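Long-range contact in uncharacterized protein lp_1913 (Lactobacillus plantarum, PDB 3FLH), which is of unknown function but carries a rhodanese-like domain and so belongs to a family whose members often transfer sulfur, an activity not established here: residues 34-39 and 52-57. Sequence-based numbering, arbitrary orientation.
Sequences VVLDVR and GAIAMP
Val-35 and Ile-54 open a short parallel ladder that illustrates how an edge strand is zipped onto its neighbour: Ile-54 N gives a nearly straight bond (171°) to Val-35 O at 2.8 Å. Ile-54 O then accepts from Asp-37 N, and Asp-37 O from Met-56 N. At the start a water extends the pairing, accepting from Val-35 N and donating to Gly-52 O; beyond the last N-H...O bond, Val-38 CA lies 3.1 Å from Met-56 O in a CA-H...O contact.

Apolar side chains sort by face. Leu-36 lies alongside Ile-54, CD2 to CB 3.9 Å, and Met-56, a selenomethionine with a bent chain, brings CE to 3.3 Å from Leu-36 CD1, tighter than usual. Ile-54 CD1 also meets Val-34 CG1. Over the other face, Val-35 CG1 reaches Ala-53 CB at 3.8 Å.

Asp-37 has CB on the face of Val-35 and Ala-53, and with CG anti to the backbone N (chi1 -171°) its carboxylate reaches Arg-39. Asp-37 OD1 accepts from Arg-39 N, closing an Asx turn, and, on its syn lone pair, from Arg-39 NE at 2.9 Å; Arg-39 NH2 makes a salt bridge with Asp-37 OD2. An alanine here would probably leave the guanidinium less fixed and Arg-39 N without the bond that closes the Asx turn.

Asp-48 holds Arg-39 NH1 in a second salt bridge. The pairing adds strand 54-55, outermost on that side within the chain, to the parallel sheet of a rhodanese-like alpha/beta domain; strand 73-77 also flanks strand 33-37, while helix 58-64 packs against Val-38, Met-56 and Pro-57.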
loop_
_atom_site.group_PDB
_atom_site.type_symbol
_atom_site.label_atom_id
_atom_site.label_comp_id
_atom_site.label_asym_id
_atom_site.label_seq_id
_atom_site.Cartn_x
_atom_site.Cartn_y
_atom_site.Cartn_z
ATOM N N VAL B 34 8.649 6.877 19.417
ATOM C CA VAL B 34 7.800 8.057 19.544
ATOM C C VAL B 34 6.892 7.985 18.322
ATOM O O VAL B 34 7.368 7.956 17.187
ATOM C CB VAL B 34 8.615 9.375 19.507
ATOM C CG1 VAL B 34 7.666 10.581 19.522
ATOM C CG2 VAL B 34 9.559 9.435 20.703
ATOM N N VAL B 35 5.590 7.931 18.566
ATOM C CA VAL B 35 4.593 7.828 17.509
ATOM C C VAL B 35 4.157 9.219 17.035
ATOM O O VAL B 35 3.836 10.089 17.854
ATOM C CB VAL B 35 3.341 7.045 18.020
ATOM C CG1 VAL B 35 2.298 6.918 16.919
ATOM C CG2 VAL B 35 3.754 5.661 18.509
ATOM N N LEU B 36 4.158 9.417 15.718
ATOM C CA LEU B 36 3.758 10.682 15.101
ATOM C C LEU B 36 2.526 10.484 14.244
ATOM O O LEU B 36 2.538 9.687 13.300
ATOM C CB LEU B 36 4.870 11.236 14.203
ATOM C CG LEU B 36 6.262 11.395 14.807
ATOM C CD1 LEU B 36 7.209 11.971 13.751
ATOM C CD2 LEU B 36 6.193 12.314 16.030
ATOM N N ASP B 37 1.463 11.211 14.574
ATOM C CA ASP B 37 0.207 11.141 13.828
ATOM C C ASP B 37 0.361 12.170 12.710
ATOM O O ASP B 37 0.268 13.368 12.959
ATOM C CB ASP B 37 -0.963 11.531 14.742
ATOM C CG ASP B 37 -2.311 11.277 14.115
ATOM O OD1 ASP B 37 -2.494 11.595 12.917
ATOM O OD2 ASP B 37 -3.210 10.754 14.823
ATOM N N VAL B 38 0.603 11.714 11.487
ATOM C CA VAL B 38 0.797 12.645 10.378
ATOM C C VAL B 38 -0.452 12.945 9.555
ATOM O O VAL B 38 -0.351 13.461 8.443
ATOM C CB VAL B 38 1.908 12.153 9.425
ATOM C CG1 VAL B 38 3.199 11.934 10.209
ATOM C CG2 VAL B 38 1.481 10.867 8.740
ATOM N N ARG B 39 -1.626 12.626 10.095
ATOM C CA ARG B 39 -2.884 12.893 9.394
ATOM C C ARG B 39 -3.079 14.408 9.262
ATOM O O ARG B 39 -2.445 15.181 9.978
ATOM C CB ARG B 39 -4.075 12.305 10.167
ATOM C CG ARG B 39 -4.159 10.780 10.222
ATOM C CD ARG B 39 -5.358 10.333 11.069
ATOM N NE ARG B 39 -5.229 10.763 12.462
ATOM C CZ ARG B 39 -6.236 10.835 13.332
ATOM N NH1 ARG B 39 -7.468 10.505 12.963
ATOM N NH2 ARG B 39 -6.011 11.245 14.577
ATOM N N GLY B 52 -0.316 8.461 23.349
ATOM C CA GLY B 52 0.998 9.080 23.339
ATOM C C GLY B 52 1.473 9.626 21.999
ATOM O O GLY B 52 2.596 10.130 21.890
ATOM N N ALA B 53 0.630 9.539 20.975
ATOM C CA ALA B 53 1.011 10.024 19.655
ATOM C C ALA B 53 1.059 11.540 19.585
ATOM O O ALA B 53 0.205 12.227 20.141
ATOM C CB ALA B 53 0.047 9.492 18.593
ATOM N N ILE B 54 2.062 12.052 18.882
ATOM C CA ILE B 54 2.224 13.486 18.719
ATOM C C ILE B 54 1.546 13.920 17.426
ATOM O O ILE B 54 1.805 13.351 16.364
ATOM C CB ILE B 54 3.715 13.865 18.655
ATOM C CG1 ILE B 54 4.415 13.406 19.938
ATOM C CG2 ILE B 54 3.861 15.367 18.472
ATOM C CD1 ILE B 54 5.918 13.586 19.909
ATOM N N ALA B 55 0.667 14.914 17.521
ATOM C CA ALA B 55 -0.048 15.412 16.348
ATOM C C ALA B 55 0.916 16.215 15.486
ATOM O O ALA B 55 1.366 17.293 15.876
ATOM C CB ALA B 55 -1.232 16.281 16.779
HETATM N N MSE B 56 1.236 15.675 14.317
HETATM C CA MSE B 56 2.161 16.326 13.403
HETATM C C MSE B 56 1.767 16.124 11.942
HETATM O O MSE B 56 2.291 15.237 11.259
HETATM C CB MSE B 56 3.572 15.797 13.637
HETATM C CG MSE B 56 4.591 16.289 12.636
HETATM SE SE MSE B 56 6.197 16.867 13.493
HETATM C CE MSE B 56 6.725 15.219 14.335
ATOM N N PRO B 57 0.836 16.951 11.446
ATOM C CA PRO B 57 0.352 16.886 10.065
ATOM C C PRO B 57 1.500 16.778 9.077
ATOM O O PRO B 57 2.477 17.519 9.160
ATOM C CB PRO B 57 -0.433 18.181 9.921
ATOM C CG PRO B 57 -1.012 18.349 11.288
ATOM C CD PRO B 57 0.183 18.058 12.169
HETATM O O HOH W 1 4.664 8.541 21.248
#